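Local coordinates for MAR1 Ribonuclease (Caenorhabditis elegans, PDB 2B34), which acts as a ribonuclease of the isochorismatase hydrolase family, at the interface of chains A and B. Residues are numbered along the deposited sequence; one frame, centred on the assembly and turned at random. Chains: chain A/B, MAR1 Ribonuclease.

Contacts 1 and 2 lie about 21 Å apart, measured between the centres of their C-alpha atoms, and share no residue. Contact 1 joins the folded bodies: helix 161-169 and the loop after helix 177-183 of chain A meet helices 111-124 and 141-154 and the loop before the latter in chain B. Contact 2 pairs the two C-terminal tails; that of chain A continues from the loop used in contact 1. Contact 1 is polar and charge-paired, whereas contact 2 is mainly apolar with a backbone hydrogen bond. Together they may tie two subunits of the deposited four-copy assembly, not as an exact two-fold, though the structure alone does not show that this pairing is biological.

Contact 1: the interface of chains A and B. Residues chain A 162, 184-187; chain B 112, 139-140, 143.
B:Arg139 reaches across with its guanidinium to three oxygens of chain A in this interface between two isochorismatase-family subunits. Its NH1 gives a hydrogen bond to the backbone O of A:Leu185 at 2.7 Å, nearly straight at 165°, and its NH2 bonds the backbone O of A:Ile184 at 2.8 Å; both oxygens lie in the guanidinium plane, NH2 almost in line with the A:Ile184 C=O bond, NH1 above the A:Leu185 carbonyl plane. The same NH2 forms a salt bridge with the carboxylate OE1 of A:Glu162 at 2.9 Å, meeting it from above the carboxylate plane. A bend at chi3 (53°) turns the arginine tip toward these acceptors. An alanine here would probably leave the A:Glu162 carboxylate without its cationic mate and the two loop carbonyls without these donors.

The other carboxylate oxygen, OE2 of A:Glu162, accepts from NE2 of B:His112 at 2.8 Å; it lies in the imidazole plane but is approached from above its own carboxylate. CG of A:Glu162 is anti to the backbone N (chi1 -162°), and the extended chain carries the carboxylate between histidine and arginine. Over the centre of the imidazole sits CB of B:Asp143, 3.5 Å above the plane. OG of A:Ser187 lies over one guanidinium face, nearer its border than its middle. Water 2 joins that hydroxyl to A:Glu162 OE1 and B:Asp143 OD2, whereas water 3 links A:Glu162 OE2 to B:Arg139 NE. Water 1 connects B:Asp143 OD1 with the backbone N of A:Glu162.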
loop_
_atom_site.group_PDB
_atom_site.type_symbol
_atom_site.label_atom_id
_atom_site.label_comp_id
_atom_site.label_asym_id
_atom_site.label_seq_id
_atom_site.Cartn_x
_atom_site.Cartn_y
_atom_site.Cartn_z
ATOM N N GLU A 162 -6.987 -19.716 0.927
ATOM C CA GLU A 162 -6.035 -20.790 0.643
ATOM C C GLU A 162 -4.715 -20.608 1.393
ATOM O O GLU A 162 -4.143 -21.583 1.894
ATOM C CB GLU A 162 -5.794 -20.957 -0.861
ATOM C CG GLU A 162 -5.183 -22.307 -1.207
ATOM C CD GLU A 162 -4.766 -22.422 -2.656
ATOM O OE1 GLU A 162 -5.651 -22.511 -3.532
ATOM O OE2 GLU A 162 -3.544 -22.448 -2.917
ATOM N N ILE A 184 -9.665 -26.892 -1.007
ATOM C CA ILE A 184 -8.913 -25.942 -1.836
ATOM C C ILE A 184 -8.527 -26.491 -3.219
ATOM O O ILE A 184 -7.635 -25.947 -3.885
ATOM C CB ILE A 184 -7.644 -25.414 -1.110
ATOM C CG1 ILE A 184 -6.693 -26.568 -0.763
ATOM C CG2 ILE A 184 -8.022 -24.603 0.138
ATOM C CD1 ILE A 184 -5.244 -26.226 -0.924
ATOM N N LEU A 185 -9.210 -27.553 -3.652
ATOM C CA LEU A 185 -8.942 -28.174 -4.954
ATOM C C LEU A 185 -9.122 -27.184 -6.102
ATOM O O LEU A 185 -8.312 -27.139 -7.028
ATOM C CB LEU A 185 -9.831 -29.406 -5.162
ATOM C CG LEU A 185 -9.571 -30.280 -6.392
ATOM C CD1 LEU A 185 -8.295 -31.098 -6.222
ATOM C CD2 LEU A 185 -10.764 -31.195 -6.650
ATOM N N THR A 186 -10.190 -26.400 -6.034
ATOM C CA THR A 186 -10.384 -25.285 -6.946
ATOM C C THR A 186 -10.065 -23.988 -6.203
ATOM O O THR A 186 -10.250 -23.902 -4.984
ATOM C CB THR A 186 -11.828 -25.240 -7.513
ATOM O OG1 THR A 186 -12.754 -24.936 -6.462
ATOM C CG2 THR A 186 -12.206 -26.580 -8.147
ATOM N N SER A 187 -9.572 -22.991 -6.935
ATOM C CA SER A 187 -9.300 -21.676 -6.359
ATOM C C SER A 187 -10.589 -21.034 -5.859
ATOM O O SER A 187 -11.638 -21.155 -6.494
ATOM C CB SER A 187 -8.632 -20.757 -7.389
ATOM O OG SER A 187 -7.372 -21.266 -7.785
ATOM N N HIS B 112 1.903 -17.401 -1.727
ATOM C CA HIS B 112 1.093 -17.385 -0.506
ATOM C C HIS B 112 1.292 -18.610 0.386
ATOM O O HIS B 112 0.724 -18.682 1.477
ATOM C CB HIS B 112 -0.391 -17.262 -0.879
ATOM C CG HIS B 112 -0.918 -18.427 -1.661
ATOM N ND1 HIS B 112 -0.449 -18.756 -2.918
ATOM C CD2 HIS B 112 -1.871 -19.342 -1.364
ATOM C CE1 HIS B 112 -1.087 -19.826 -3.355
ATOM N NE2 HIS B 112 -1.957 -20.200 -2.433
ATOM N N ARG B 139 -1.150 -19.964 -8.205
ATOM C CA ARG B 139 -2.219 -20.429 -9.092
ATOM C C ARG B 139 -3.271 -19.334 -9.291
ATOM O O ARG B 139 -3.830 -19.183 -10.379
ATOM C CB ARG B 139 -2.870 -21.695 -8.527
ATOM C CG ARG B 139 -4.016 -22.257 -9.368
ATOM C CD ARG B 139 -4.471 -23.644 -8.898
ATOM N NE ARG B 139 -4.806 -23.696 -7.473
ATOM C CZ ARG B 139 -5.721 -24.504 -6.941
ATOM N NH1 ARG B 139 -6.422 -25.326 -7.714
ATOM N NH2 ARG B 139 -5.950 -24.481 -5.631
ATOM N N SER B 140 -3.519 -18.567 -8.233
ATOM C CA SER B 140 -4.543 -17.529 -8.242
ATOM C C SER B 140 -3.918 -16.135 -8.163
ATOM O O SER B 140 -2.966 -15.926 -7.419
ATOM C CB SER B 140 -5.502 -17.759 -7.074
ATOM O OG SER B 140 -6.098 -16.555 -6.638
ATOM N N ASP B 143 -4.350 -14.722 -4.488
ATOM C CA ASP B 143 -3.395 -15.310 -3.542
ATOM C C ASP B 143 -2.016 -14.687 -3.696
ATOM O O ASP B 143 -1.367 -14.367 -2.704
ATOM C CB ASP B 143 -3.293 -16.825 -3.735
ATOM C CG ASP B 143 -4.491 -17.571 -3.189
ATOM O OD1 ASP B 143 -5.142 -17.076 -2.244
ATOM O OD2 ASP B 143 -4.778 -18.667 -3.704
HETATM O O HOH W 1 -7.576 -18.101 -1.677
HETATM O O HOH W 2 -5.791 -20.860 -5.476
HETATM O O HOH W 3 -2.841 -22.889 -5.363
#

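Contact 2: the interface of chains A and B. Residues chain A 195-199; chain B 194-196.
A:Leu196 and B:Leu196 run alongside each other with their tips directed alike, where the extended C-terminal tails of two isochorismatase-family subunits meet. They touch through one methyl branch each, CD2 of A:Leu196 against CD1 of B:Leu196 at 3.8 Å. In both residues CG is anti to the backbone N (chi1 179° in A:Leu196), which extends each side chain away from its own N, but the second torsion differs, chi2 95° in A:Leu196 and 173° in B:Leu196, and turns the methyls differently. A:Leu199, the C-terminal residue, comes in at about a right angle to B:Leu196. Its CG and CD1 both approach the same CD1 methyl, with CG 3.9 Å from it, so side chains of two chain A leucines meet this methyl from the same flank.

At the other end of the patch the proline rings touch through their CB corners, CB of A:Pro195 3.9 Å from CB of B:Pro195 and also near its CG. Between the prolines and the leucine tips, the backbone N of B:Leu196 donates a hydrogen bond to the backbone O of A:Leu196 at 2.8 Å, which fixes the roots of the paired side chains next to each other. CB of B:Leu196 passes the same carbonyl oxygen at 3.6 Å. Beside this, CB of A:Ser197 comes up against the backbone O of B:Val194. Water 4 bridges that carbonyl, 2.6 Å from B:Val194 O, to the backbone O of A:Ser197, giving both oxygens a common polar partner beside the apolar packing.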
loop_
_atom_site.group_PDB
_atom_site.type_symbol
_atom_site.label_atom_id
_atom_site.label_comp_id
_atom_site.label_asym_id
_atom_site.label_seq_id
_atom_site.Cartn_x
_atom_site.Cartn_y
_atom_site.Cartn_z
ATOM N N PRO A 195 -5.973 -5.629 -9.250
ATOM C CA PRO A 195 -6.064 -4.625 -10.314
ATOM C C PRO A 195 -5.795 -5.199 -11.705
ATOM O O PRO A 195 -4.807 -5.914 -11.902
ATOM C CB PRO A 195 -4.982 -3.605 -9.932
ATOM C CG PRO A 195 -4.802 -3.782 -8.450
ATOM C CD PRO A 195 -4.961 -5.259 -8.242
ATOM N N LEU A 196 -6.690 -4.895 -12.643
ATOM C CA LEU A 196 -6.494 -5.215 -14.056
ATOM C C LEU A 196 -5.201 -4.579 -14.555
ATOM O O LEU A 196 -4.917 -3.420 -14.244
ATOM C CB LEU A 196 -7.669 -4.694 -14.891
ATOM C CG LEU A 196 -7.593 -4.924 -16.405
ATOM C CD1 LEU A 196 -8.349 -6.187 -16.799
ATOM C CD2 LEU A 196 -8.142 -3.721 -17.149
ATOM N N SER A 197 -4.428 -5.340 -15.323
ATOM C CA SER A 197 -3.178 -4.851 -15.889
ATOM C C SER A 197 -3.212 -4.758 -17.417
ATOM O O SER A 197 -2.432 -4.016 -18.010
ATOM C CB SER A 197 -2.019 -5.742 -15.455
ATOM O OG SER A 197 -2.215 -7.074 -15.886
ATOM N N LYS A 198 -4.111 -5.521 -18.036
ATOM C CA LYS A 198 -4.225 -5.609 -19.497
ATOM C C LYS A 198 -5.651 -5.929 -19.936
ATOM O O LYS A 198 -6.254 -6.895 -19.460
ATOM C CB LYS A 198 -3.254 -6.664 -20.070
ATOM C CG LYS A 198 -2.868 -7.795 -19.099
ATOM C CD LYS A 198 -3.960 -8.855 -18.910
ATOM C CE LYS A 198 -4.182 -9.171 -17.430
ATOM N NZ LYS A 198 -5.052 -8.145 -16.719
ATOM N N LEU A 199 -6.185 -5.117 -20.846
ATOM C CA LEU A 199 -7.506 -5.369 -21.412
ATOM C C LEU A 199 -7.427 -6.408 -22.528
ATOM O O LEU A 199 -8.376 -7.164 -22.769
ATOM C CB LEU A 199 -8.141 -4.071 -21.923
ATOM C CG LEU A 199 -8.883 -3.193 -20.910
ATOM C CD1 LEU A 199 -8.980 -1.756 -21.402
ATOM C CD2 LEU A 199 -10.268 -3.743 -20.590
ATOM O OXT LEU A 199 -6.401 -6.517 -23.210
ATOM N N VAL B 194 1.344 -4.333 -12.709
ATOM C CA VAL B 194 1.077 -2.893 -12.715
ATOM C C VAL B 194 -0.378 -2.631 -13.108
ATOM O O VAL B 194 -0.839 -3.132 -14.132
ATOM C CB VAL B 194 2.026 -2.128 -13.679
ATOM C CG1 VAL B 194 1.780 -0.621 -13.607
ATOM C CG2 VAL B 194 3.484 -2.446 -13.368
ATOM N N PRO B 195 -1.109 -1.845 -12.293
ATOM C CA PRO B 195 -2.484 -1.530 -12.684
ATOM C C PRO B 195 -2.531 -0.746 -13.993
ATOM O O PRO B 195 -1.711 0.149 -14.199
ATOM C CB PRO B 195 -2.992 -0.671 -11.523
ATOM C CG PRO B 195 -2.080 -0.984 -10.373
ATOM C CD PRO B 195 -0.747 -1.230 -11.005
ATOM N N LEU B 196 -3.453 -1.112 -14.883
ATOM C CA LEU B 196 -3.719 -0.331 -16.096
ATOM C C LEU B 196 -4.254 1.033 -15.663
ATOM O O LEU B 196 -5.086 1.113 -14.756
ATOM C CB LEU B 196 -4.741 -1.040 -16.993
ATOM C CG LEU B 196 -4.731 -0.749 -18.507
ATOM C CD1 LEU B 196 -5.702 -1.662 -19.245
ATOM C CD2 LEU B 196 -5.038 0.697 -18.846
HETATM O O HOH W 4 -0.318 -3.003 -16.670
#